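Local coordinates for ethanolamine utilization protein EutJ (PDB 3H1Q) that binds ATP in an actin-like ATPase fold and probably takes part in ethanolamine utilization, at residues L35-V43 against G54-V62; F196-V206 against T236-E244. All coordinates share one frame; numbering follows the deposited sequence.

Contact 1: L35-V43 against G54-V62. With ATP (adenosine-5'-triphosphate), chain C.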
loop_
_atom_site.group_PDB
_atom_site.type_symbol
_atom_site.label_atom_id
_atom_site.label_comp_id
_atom_site.label_asym_id
_atom_site.label_seq_id
_atom_site.Cartn_x
_atom_site.Cartn_y
_atom_site.Cartn_z
ATOM N N LEU A 35 2.366 -5.985 -5.513
ATOM C CA LEU A 35 1.171 -6.708 -5.933
ATOM C C LEU A 35 0.042 -6.508 -4.904
ATOM O O LEU A 35 0.305 -6.313 -3.710
ATOM C CB LEU A 35 1.497 -8.176 -6.219
ATOM C CG LEU A 35 2.528 -8.381 -7.348
ATOM C CD1 LEU A 35 2.824 -9.839 -7.576
ATOM C CD2 LEU A 35 2.066 -7.733 -8.655
ATOM N N GLY A 36 -1.210 -6.485 -5.338
ATOM C CA GLY A 36 -2.237 -6.072 -4.397
ATOM C C GLY A 36 -3.667 -6.370 -4.770
ATOM O O GLY A 36 -4.017 -6.690 -5.936
ATOM N N THR A 37 -4.493 -6.255 -3.749
ATOM C CA THR A 37 -5.904 -6.504 -3.826
ATOM C C THR A 37 -6.647 -5.515 -4.697
ATOM O O THR A 37 -7.636 -5.869 -5.345
ATOM C CB THR A 37 -6.460 -6.314 -2.455
ATOM O OG1 THR A 37 -5.564 -6.939 -1.532
ATOM C CG2 THR A 37 -7.842 -6.890 -2.363
ATOM N N ALA A 38 -6.227 -4.255 -4.684
ATOM C CA ALA A 38 -7.038 -3.279 -5.360
ATOM C C ALA A 38 -6.249 -2.602 -6.413
ATOM O O ALA A 38 -6.845 -2.001 -7.307
ATOM C CB ALA A 38 -7.610 -2.304 -4.407
ATOM N N ASP A 39 -4.919 -2.724 -6.333
ATOM C CA ASP A 39 -4.016 -2.058 -7.294
ATOM C C ASP A 39 -2.627 -2.692 -7.437
ATOM O O ASP A 39 -2.135 -3.390 -6.537
ATOM C CB ASP A 39 -3.846 -0.577 -6.922
ATOM C CG ASP A 39 -3.470 -0.381 -5.457
ATOM O OD1 ASP A 39 -2.307 -0.705 -5.022
ATOM O OD2 ASP A 39 -4.387 0.085 -4.727
ATOM N N ILE A 40 -1.990 -2.426 -8.574
ATOM C CA ILE A 40 -0.615 -2.803 -8.790
ATOM C C ILE A 40 0.136 -1.504 -9.005
ATOM O O ILE A 40 -0.341 -0.580 -9.708
ATOM C CB ILE A 40 -0.475 -3.721 -10.023
ATOM C CG1 ILE A 40 -1.136 -5.066 -9.751
ATOM C CG2 ILE A 40 1.014 -3.927 -10.422
ATOM C CD1 ILE A 40 -1.170 -5.987 -10.950
ATOM N N VAL A 41 1.298 -1.423 -8.369
ATOM C CA VAL A 41 2.087 -0.228 -8.396
ATOM C C VAL A 41 3.502 -0.647 -8.748
ATOM O O VAL A 41 4.032 -1.649 -8.215
ATOM C CB VAL A 41 2.073 0.531 -7.023
ATOM C CG1 VAL A 41 3.028 1.773 -7.047
ATOM C CG2 VAL A 41 0.648 0.940 -6.648
ATOM N N LEU A 42 4.113 0.129 -9.642
ATOM C CA LEU A 42 5.502 -0.036 -9.967
ATOM C C LEU A 42 6.148 1.289 -9.623
ATOM O O LEU A 42 5.607 2.339 -9.985
ATOM C CB LEU A 42 5.643 -0.313 -11.459
ATOM C CG LEU A 42 7.018 -0.023 -12.051
ATOM C CD1 LEU A 42 7.880 -1.254 -11.927
ATOM C CD2 LEU A 42 6.855 0.357 -13.476
ATOM N N VAL A 43 7.310 1.224 -8.967
ATOM C CA VAL A 43 8.006 2.376 -8.428
ATOM C C VAL A 43 9.523 2.305 -8.713
ATOM O O VAL A 43 10.141 1.248 -8.544
ATOM C CB VAL A 43 7.724 2.479 -6.906
ATOM C CG1 VAL A 43 8.612 3.502 -6.197
ATOM C CG2 VAL A 43 6.234 2.811 -6.653
ATOM N N GLY A 54 6.924 6.263 -11.442
ATOM C CA GLY A 54 5.948 5.293 -10.979
ATOM C C GLY A 54 4.668 5.219 -11.777
ATOM O O GLY A 54 4.267 6.182 -12.423
ATOM N N ALA A 55 4.010 4.061 -11.727
ATOM C CA ALA A 55 2.717 3.878 -12.383
ATOM C C ALA A 55 1.859 2.995 -11.515
ATOM O O ALA A 55 2.389 2.237 -10.670
ATOM C CB ALA A 55 2.896 3.250 -13.752
ATOM N N LEU A 56 0.548 3.080 -11.734
ATOM C CA LEU A 56 -0.417 2.327 -10.952
ATOM C C LEU A 56 -1.614 1.851 -11.785
ATOM O O LEU A 56 -2.258 2.644 -12.490
ATOM C CB LEU A 56 -0.917 3.199 -9.796
ATOM C CG LEU A 56 -2.017 2.671 -8.873
ATOM C CD1 LEU A 56 -1.914 3.461 -7.633
ATOM C CD2 LEU A 56 -3.397 2.841 -9.447
ATOM N N LYS A 57 -1.955 0.571 -11.681
ATOM C CA LYS A 57 -3.232 0.124 -12.268
ATOM C C LYS A 57 -4.167 -0.422 -11.188
ATOM O O LYS A 57 -3.763 -1.155 -10.280
ATOM C CB LYS A 57 -3.022 -0.909 -13.417
ATOM C CG LYS A 57 -4.252 -1.157 -14.366
ATOM C CD LYS A 57 -4.387 -0.043 -15.428
ATOM C CE LYS A 57 -5.634 -0.173 -16.304
ATOM N NZ LYS A 57 -5.501 -1.264 -17.326
ATOM N N TRP A 58 -5.424 -0.043 -11.290
ATOM C CA TRP A 58 -6.422 -0.597 -10.402
ATOM C C TRP A 58 -6.713 -2.007 -10.862
ATOM O O TRP A 58 -7.154 -2.197 -11.995
ATOM C CB TRP A 58 -7.688 0.239 -10.473
ATOM C CG TRP A 58 -7.483 1.599 -9.899
ATOM C CD1 TRP A 58 -7.536 2.794 -10.561
ATOM C CD2 TRP A 58 -7.167 1.904 -8.537
ATOM N NE1 TRP A 58 -7.287 3.825 -9.691
ATOM C CE2 TRP A 58 -7.062 3.310 -8.442
ATOM C CE3 TRP A 58 -6.984 1.126 -7.385
ATOM C CZ2 TRP A 58 -6.775 3.958 -7.240
ATOM C CZ3 TRP A 58 -6.702 1.769 -6.186
ATOM C CH2 TRP A 58 -6.593 3.177 -6.127
ATOM N N ALA A 59 -6.471 -2.985 -9.981
ATOM C CA ALA A 59 -6.514 -4.388 -10.351
ATOM C C ALA A 59 -6.558 -5.380 -9.195
ATOM O O ALA A 59 -5.665 -5.436 -8.343
ATOM C CB ALA A 59 -5.334 -4.724 -11.243
ATOM N N SER A 60 -7.573 -6.233 -9.270
ATOM C CA SER A 60 -7.819 -7.334 -8.347
ATOM C C SER A 60 -7.148 -8.626 -8.784
ATOM O O SER A 60 -7.825 -9.572 -9.160
ATOM C CB SER A 60 -9.322 -7.572 -8.337
ATOM O OG SER A 60 -9.819 -7.334 -9.653
ATOM N N VAL A 61 -5.827 -8.692 -8.731
ATOM C CA VAL A 61 -5.139 -9.934 -9.089
ATOM C C VAL A 61 -4.713 -10.659 -7.851
ATOM O O VAL A 61 -4.076 -11.713 -7.910
ATOM C CB VAL A 61 -3.909 -9.700 -9.935
ATOM C CG1 VAL A 61 -4.290 -8.916 -11.167
ATOM C CG2 VAL A 61 -2.829 -9.037 -9.134
ATOM N N VAL A 62 -5.032 -10.065 -6.712
ATOM C CA VAL A 62 -5.019 -10.840 -5.484
ATOM C C VAL A 62 -6.389 -10.736 -4.797
ATOM O O VAL A 62 -6.846 -9.626 -4.436
ATOM C CB VAL A 62 -3.841 -10.496 -4.572
ATOM C CG1 VAL A 62 -3.730 -11.514 -3.490
ATOM C CG2 VAL A 62 -2.576 -10.502 -5.375
HETATM P PG ATP C . -1.670 -3.292 -0.502
HETATM O O1G ATP C . -1.240 -2.155 -1.417
HETATM O O2G ATP C . -2.138 -2.839 0.854
HETATM O O3G ATP C . -0.614 -4.379 -0.344
HETATM P PB ATP C . -3.911 -3.065 -2.158
HETATM O O1B ATP C . -5.167 -3.755 -2.565
HETATM O O2B ATP C . -3.068 -2.520 -3.279
HETATM O O3B ATP C . -3.013 -3.924 -1.143
HETATM P PA ATP C . -4.014 -0.300 -1.110
HETATM O O1A ATP C . -3.396 0.159 -2.398
HETATM O O2A ATP C . -3.226 -0.130 0.164
HETATM O O3A ATP C . -4.378 -1.879 -1.159
HETATM O "O5'" ATP C . -5.491 0.311 -0.976
HETATM C "C5'" ATP C . -6.543 0.124 -1.906
HETATM C "C4'" ATP C . -7.753 0.703 -1.202
HETATM O "O4'" ATP C . -7.499 2.077 -0.892
HETATM C "C3'" ATP C . -8.971 0.693 -2.094
HETATM O "O3'" ATP C . -10.116 0.207 -1.387
HETATM C "C2'" ATP C . -9.240 2.142 -2.403
HETATM O "O2'" ATP C . -10.634 2.399 -2.519
HETATM C "C1'" ATP C . -8.616 2.891 -1.239
HETATM N N9 ATP C . -8.416 4.293 -1.740
HETATM C C8 ATP C . -7.614 4.721 -2.741
HETATM N N7 ATP C . -7.763 6.054 -2.975
HETATM C C5 ATP C . -8.694 6.519 -2.123
HETATM C C6 ATP C . -9.333 7.828 -1.814
HETATM N N6 ATP C . -9.000 8.958 -2.479
HETATM N N1 ATP C . -10.269 7.866 -0.830
HETATM C C2 ATP C . -10.640 6.777 -0.132
HETATM N N3 ATP C . -10.095 5.561 -0.348
HETATM C C4 ATP C . -9.133 5.359 -1.315
#

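Contact 2: F196-V206 against T236-E244. Unlike the reference sequence in segment 196-206: Arg204 (reference Pro). With ATP (adenosine-5'-triphosphate), chain C.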
loop_
_atom_site.group_PDB
_atom_site.type_symbol
_atom_site.label_atom_id
_atom_site.label_comp_id
_atom_site.label_asym_id
_atom_site.label_seq_id
_atom_site.Cartn_x
_atom_site.Cartn_y
_atom_site.Cartn_z
ATOM N N PHE A 196 -12.844 13.109 -3.251
ATOM C CA PHE A 196 -12.591 13.729 -1.958
ATOM C C PHE A 196 -13.700 14.649 -1.460
ATOM O O PHE A 196 -13.860 14.818 -0.254
ATOM C CB PHE A 196 -11.282 14.457 -1.976
ATOM C CG PHE A 196 -10.117 13.592 -1.663
ATOM C CD1 PHE A 196 -9.727 13.389 -0.349
ATOM C CD2 PHE A 196 -9.389 12.993 -2.683
ATOM C CE1 PHE A 196 -8.628 12.605 -0.053
ATOM C CE2 PHE A 196 -8.279 12.196 -2.396
ATOM C CZ PHE A 196 -7.900 12.001 -1.088
ATOM N N SER A 197 -14.459 15.235 -2.389
ATOM C CA SER A 197 -15.650 16.042 -2.070
ATOM C C SER A 197 -16.605 15.321 -1.102
ATOM O O SER A 197 -17.094 15.908 -0.115
ATOM C CB SER A 197 -16.393 16.442 -3.368
ATOM N N ARG A 198 -16.834 14.036 -1.364
ATOM C CA ARG A 198 -17.843 13.289 -0.645
ATOM C C ARG A 198 -17.417 12.703 0.711
ATOM O O ARG A 198 -18.279 12.251 1.446
ATOM C CB ARG A 198 -18.419 12.193 -1.541
ATOM C CG ARG A 198 -18.372 12.495 -3.035
ATOM C CD ARG A 198 -19.585 13.303 -3.526
ATOM N NE ARG A 198 -20.863 12.807 -2.990
ATOM C CZ ARG A 198 -21.786 12.118 -3.673
ATOM N NH1 ARG A 198 -21.612 11.823 -4.958
ATOM N NH2 ARG A 198 -22.897 11.719 -3.060
ATOM N N HIS A 199 -16.128 12.692 1.065
ATOM C CA HIS A 199 -15.723 12.074 2.355
ATOM C C HIS A 199 -16.532 12.615 3.512
ATOM O O HIS A 199 -16.924 11.874 4.402
ATOM C CB HIS A 199 -14.257 12.305 2.706
ATOM C CG HIS A 199 -13.287 11.709 1.743
ATOM N ND1 HIS A 199 -12.032 11.294 2.128
ATOM C CD2 HIS A 199 -13.375 11.473 0.412
ATOM C CE1 HIS A 199 -11.389 10.827 1.073
ATOM N NE2 HIS A 199 -12.179 10.931 0.017
ATOM N N ARG A 200 -16.760 13.926 3.503
ATOM C CA ARG A 200 -17.537 14.568 4.544
ATOM C C ARG A 200 -18.863 13.837 4.735
ATOM O O ARG A 200 -19.179 13.407 5.841
ATOM C CB ARG A 200 -17.741 16.056 4.229
ATOM C CG ARG A 200 -16.483 16.925 4.505
ATOM C CD ARG A 200 -16.630 18.420 4.086
ATOM N NE ARG A 200 -15.369 18.908 3.515
ATOM C CZ ARG A 200 -14.574 19.845 4.044
ATOM N NH1 ARG A 200 -14.900 20.476 5.174
ATOM N NH2 ARG A 200 -13.442 20.171 3.418
ATOM N N GLU A 201 -19.594 13.647 3.637
ATOM C CA GLU A 201 -20.923 13.056 3.670
ATOM C C GLU A 201 -20.983 11.535 3.549
ATOM O O GLU A 201 -22.044 10.962 3.775
ATOM C CB GLU A 201 -21.814 13.708 2.617
ATOM C CG GLU A 201 -21.426 13.439 1.186
ATOM C CD GLU A 201 -22.519 12.722 0.415
ATOM O OE1 GLU A 201 -22.773 11.527 0.683
ATOM O OE2 GLU A 201 -23.127 13.360 -0.476
ATOM N N ILE A 202 -19.876 10.883 3.182
ATOM C CA ILE A 202 -19.826 9.417 3.067
ATOM C C ILE A 202 -19.365 8.848 4.404
ATOM O O ILE A 202 -19.330 7.644 4.607
ATOM C CB ILE A 202 -18.876 8.995 1.931
HETATM N N MSE A 203 -19.047 9.736 5.338
HETATM C CA MSE A 203 -18.370 9.348 6.574
HETATM C C MSE A 203 -19.207 8.536 7.585
HETATM O O MSE A 203 -18.959 7.349 7.783
HETATM C CB MSE A 203 -17.752 10.582 7.228
HETATM C CG MSE A 203 -16.912 10.297 8.463
HETATM SE SE MSE A 203 -15.744 8.757 8.283
HETATM C CE MSE A 203 -13.991 9.547 7.841
ATOM N N ARG A 204 -20.174 9.181 8.230
ATOM C CA ARG A 204 -21.094 8.496 9.133
ATOM C C ARG A 204 -21.456 7.046 8.692
ATOM O O ARG A 204 -21.435 6.109 9.512
ATOM C CB ARG A 204 -22.358 9.325 9.288
ATOM N N VAL A 205 -21.776 6.871 7.405
ATOM C CA VAL A 205 -22.300 5.603 6.875
ATOM C C VAL A 205 -21.272 4.475 6.864
ATOM O O VAL A 205 -21.612 3.305 7.023
ATOM C CB VAL A 205 -22.928 5.798 5.477
ATOM C CG1 VAL A 205 -22.557 7.157 4.904
ATOM C CG2 VAL A 205 -22.539 4.673 4.541
ATOM N N VAL A 206 -20.018 4.869 6.715
ATOM C CA VAL A 206 -18.886 3.982 6.542
ATOM C C VAL A 206 -18.069 3.864 7.862
ATOM O O VAL A 206 -17.116 3.078 7.965
ATOM C CB VAL A 206 -18.061 4.525 5.351
ATOM C CG1 VAL A 206 -16.694 3.910 5.254
ATOM C CG2 VAL A 206 -18.828 4.316 4.062
ATOM N N THR A 236 -6.657 2.667 2.191
ATOM C CA THR A 236 -7.935 2.831 2.883
ATOM C C THR A 236 -7.911 4.081 3.751
ATOM O O THR A 236 -8.941 4.732 3.915
ATOM C CB THR A 236 -8.323 1.628 3.775
ATOM O OG1 THR A 236 -7.716 0.426 3.288
ATOM C CG2 THR A 236 -9.839 1.471 3.817
ATOM N N ALA A 237 -6.729 4.401 4.286
ATOM C CA ALA A 237 -6.506 5.582 5.110
ATOM C C ALA A 237 -6.498 6.901 4.312
ATOM O O ALA A 237 -6.061 7.924 4.808
ATOM C CB ALA A 237 -5.217 5.423 5.900
ATOM N N TYR A 238 -6.974 6.880 3.074
ATOM C CA TYR A 238 -7.111 8.087 2.269
ATOM C C TYR A 238 -8.399 8.826 2.621
ATOM O O TYR A 238 -8.750 9.830 2.006
ATOM C CB TYR A 238 -7.169 7.710 0.787
ATOM C CG TYR A 238 -5.950 8.057 -0.036
ATOM C CD1 TYR A 238 -5.343 9.312 0.060
ATOM C CD2 TYR A 238 -5.428 7.141 -0.950
ATOM C CE1 TYR A 238 -4.224 9.631 -0.720
ATOM C CE2 TYR A 238 -4.309 7.447 -1.730
ATOM C CZ TYR A 238 -3.720 8.689 -1.618
ATOM O OH TYR A 238 -2.628 8.985 -2.395
ATOM N N LEU A 239 -9.142 8.301 3.585
ATOM C CA LEU A 239 -10.390 8.940 3.983
ATOM C C LEU A 239 -10.016 10.082 4.915
ATOM O O LEU A 239 -9.341 9.864 5.924
ATOM C CB LEU A 239 -11.324 7.928 4.662
ATOM C CG LEU A 239 -12.807 8.154 4.350
ATOM C CD1 LEU A 239 -13.062 8.195 2.841
ATOM C CD2 LEU A 239 -13.667 7.094 4.982
ATOM N N THR A 240 -10.384 11.304 4.558
ATOM C CA THR A 240 -10.055 12.418 5.448
ATOM C C THR A 240 -10.762 12.221 6.786
ATOM O O THR A 240 -11.957 11.858 6.849
ATOM C CB THR A 240 -10.317 13.820 4.857
ATOM O OG1 THR A 240 -11.382 13.751 3.909
ATOM C CG2 THR A 240 -9.079 14.310 4.149
ATOM N N GLY A 241 -9.980 12.408 7.846
ATOM C CA GLY A 241 -10.466 12.216 9.190
ATOM C C GLY A 241 -10.414 10.770 9.605
ATOM O O GLY A 241 -10.587 10.465 10.792
ATOM N N PHE A 242 -10.180 9.876 8.641
ATOM C CA PHE A 242 -9.921 8.479 8.968
ATOM C C PHE A 242 -8.969 8.426 10.149
ATOM O O PHE A 242 -9.214 7.699 11.104
ATOM C CB PHE A 242 -9.298 7.707 7.800
ATOM C CG PHE A 242 -9.067 6.236 8.089
ATOM C CD1 PHE A 242 -9.918 5.277 7.571
ATOM C CD2 PHE A 242 -7.988 5.816 8.868
ATOM C CE1 PHE A 242 -9.708 3.920 7.830
ATOM C CE2 PHE A 242 -7.772 4.462 9.132
ATOM C CZ PHE A 242 -8.634 3.516 8.620
ATOM N N SER A 243 -7.892 9.202 10.086
ATOM C CA SER A 243 -6.955 9.281 11.202
ATOM C C SER A 243 -7.665 9.526 12.534
ATOM O O SER A 243 -7.392 8.840 13.522
ATOM C CB SER A 243 -5.942 10.395 10.979
ATOM O OG SER A 243 -4.977 10.355 12.009
ATOM N N GLU A 244 -8.570 10.509 12.552
ATOM C CA GLU A 244 -9.278 10.883 13.770
ATOM C C GLU A 244 -10.217 9.752 14.178
ATOM O O GLU A 244 -10.019 9.133 15.233
ATOM C CB GLU A 244 -10.027 12.193 13.577
HETATM P PG ATP C . -1.670 -3.292 -0.502
HETATM O O1G ATP C . -1.240 -2.155 -1.417
HETATM O O2G ATP C . -2.138 -2.839 0.854
HETATM O O3G ATP C . -0.614 -4.379 -0.344
HETATM P PB ATP C . -3.911 -3.065 -2.158
HETATM O O1B ATP C . -5.167 -3.755 -2.565
HETATM O O2B ATP C . -3.068 -2.520 -3.279
HETATM O O3B ATP C . -3.013 -3.924 -1.143
HETATM P PA ATP C . -4.014 -0.300 -1.110
HETATM O O1A ATP C . -3.396 0.159 -2.398
HETATM O O2A ATP C . -3.226 -0.130 0.164
HETATM O O3A ATP C . -4.378 -1.879 -1.159
HETATM O "O5'" ATP C . -5.491 0.311 -0.976
HETATM C "C5'" ATP C . -6.543 0.124 -1.906
HETATM C "C4'" ATP C . -7.753 0.703 -1.202
HETATM O "O4'" ATP C . -7.499 2.077 -0.892
HETATM C "C3'" ATP C . -8.971 0.693 -2.094
HETATM O "O3'" ATP C . -10.116 0.207 -1.387
HETATM C "C2'" ATP C . -9.240 2.142 -2.403
HETATM O "O2'" ATP C . -10.634 2.399 -2.519
HETATM C "C1'" ATP C . -8.616 2.891 -1.239
HETATM N N9 ATP C . -8.416 4.293 -1.740
HETATM C C8 ATP C . -7.614 4.721 -2.741
HETATM N N7 ATP C . -7.763 6.054 -2.975
HETATM C C5 ATP C . -8.694 6.519 -2.123
HETATM C C6 ATP C . -9.333 7.828 -1.814
HETATM N N6 ATP C . -9.000 8.958 -2.479
HETATM N N1 ATP C . -10.269 7.866 -0.830
HETATM C C2 ATP C . -10.640 6.777 -0.132
HETATM N N3 ATP C . -10.095 5.561 -0.348
HETATM C C4 ATP C . -9.133 5.359 -1.315
#

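Contact 1: L35-V43 against G54-V62
Asp39 and Trp58 stand side by side on the same face of a two-stranded antiparallel hairpin and point the same way. Their flat groups are steeply turned, with the carboxylate and indole planes 73° apart. Asp39 OD2 lies 3.2 Å from Trp58 CZ3, and Asp39 CB lies 3.6 Å from Trp58 CE3. The carbonyl O of Ala38 meets the edge of the indole at CE3, in the ring plane. Leu56 CD2 sits over the centre of one ring face. Asp39 CG stands between its backbone N and carbonyl carbon (chi1 51°), which turns the carboxylate toward the alpha and beta phosphates of ATP. With an alanine here the carboxylate beside these phosphates is gone, and the indole would probably lose its neighbour at CZ3. Further along this face, Val41 CG2 packs on Leu56 CD1 at 3.7 Å. On the other face, Ile40 crosses Val61 at about a right angle, Ile40 CD1 to Val61 CG2 3.9 Å. Paired backbone hydrogen bonds join Ile40 with Lys57 and Leu42 with Ala55. Past them, Ala59 N donates to Ala38 O from above the carbonyl plane. Ala38 and Thr37 belong to the ATP site, in a turn consistent with the first phosphate loop of actin-like ATPases. Lys194 makes a cation-pi contact with Trp58. Strand 51-58 is the sheet edge, and strand 39-45 bonds onward to strand 30-34. Ile40 and Leu42 rest on helix 70-87, and Lys57 forms a salt bridge with Glu79 of that helix. Val41 and Val43 face helix 263-269.

Contact 2: F196-V206 against T236-E244
His199 takes a backbone N-H on its ring nitrogen, and this single hydrogen bond ties segment 196-206 to segment 236-244. Thr240 N donates to His199 ND1 at 2.9 Å. The bond is nearly straight, 165° at the hydrogen, and the donor is only 3° out of the ring plane. Tyr238 O also lies at the ring edge, near His199 CE1. Leu239 comes in over one face of the same ring. Its CD1 makes a CH-pi contact, 3.6 Å from the centroid of the His199 ring. Thr240 N and Leu239 CD1 thus hold the imidazole at its edge and on a face. The other branch of Leu239 turns to the helix, where Leu239 CD2 packs on the CE of Met203, a selenomethionine, at 3.8 Å. Met203 starts with CG anti to the backbone N (chi1 -175°), then bends twice and brings CE back to the loop. Val206 lies farther along the same side and also touches helix 171-182.

Phe196 and Tyr238 meet beside the adenine, Phe196 CZ to Tyr238 CD1 3.9 Å. Phe196 CE2 lies 3.3 Å from ATP N6, and Tyr238 CD2 lies 3.3 Å from ATP N7. The hydroxyl of Tyr238 is held elsewhere, by His259. Behind the contact, Leu239 to Phe242 form a type II turn. Gly241 is the N-cap of helix 242-250, and its positive phi suits a residue without a side chain. The two segments form part of the ATP pocket around the adenine, in a region that matches the FtsA family of actin-like ATPases.

Since ND1 is an acceptor, a neutral His199 would probably carry its proton on NE2, the ring nitrogen facing the adenine. His199 NE2 is 3.7 Å from ATP N1, which implies proximity rather than a firm bond.

From the N terminus, contact 1 comes first. It closes a beta hairpin, joining strands 39-45 and 51-58; ten residues, half of them strand, lie between its segments. The chain then adds strands 94-98 and 121-126 to the five-stranded sheet before it enters the four-stranded sheet. Contact 2 opens later and joins the starts of helices 199-220 and 242-250. It closes a loop of 29 residues that include the rest of helix 199-220 and strand 230-233. The two contacts are in series and neither nest nor cross. The centres of contacts 1 and 2 are about 22 Å apart. They do not touch, but ATP spans them: contact 1 lies mostly along its phosphates and contact 2 mostly beside its adenine.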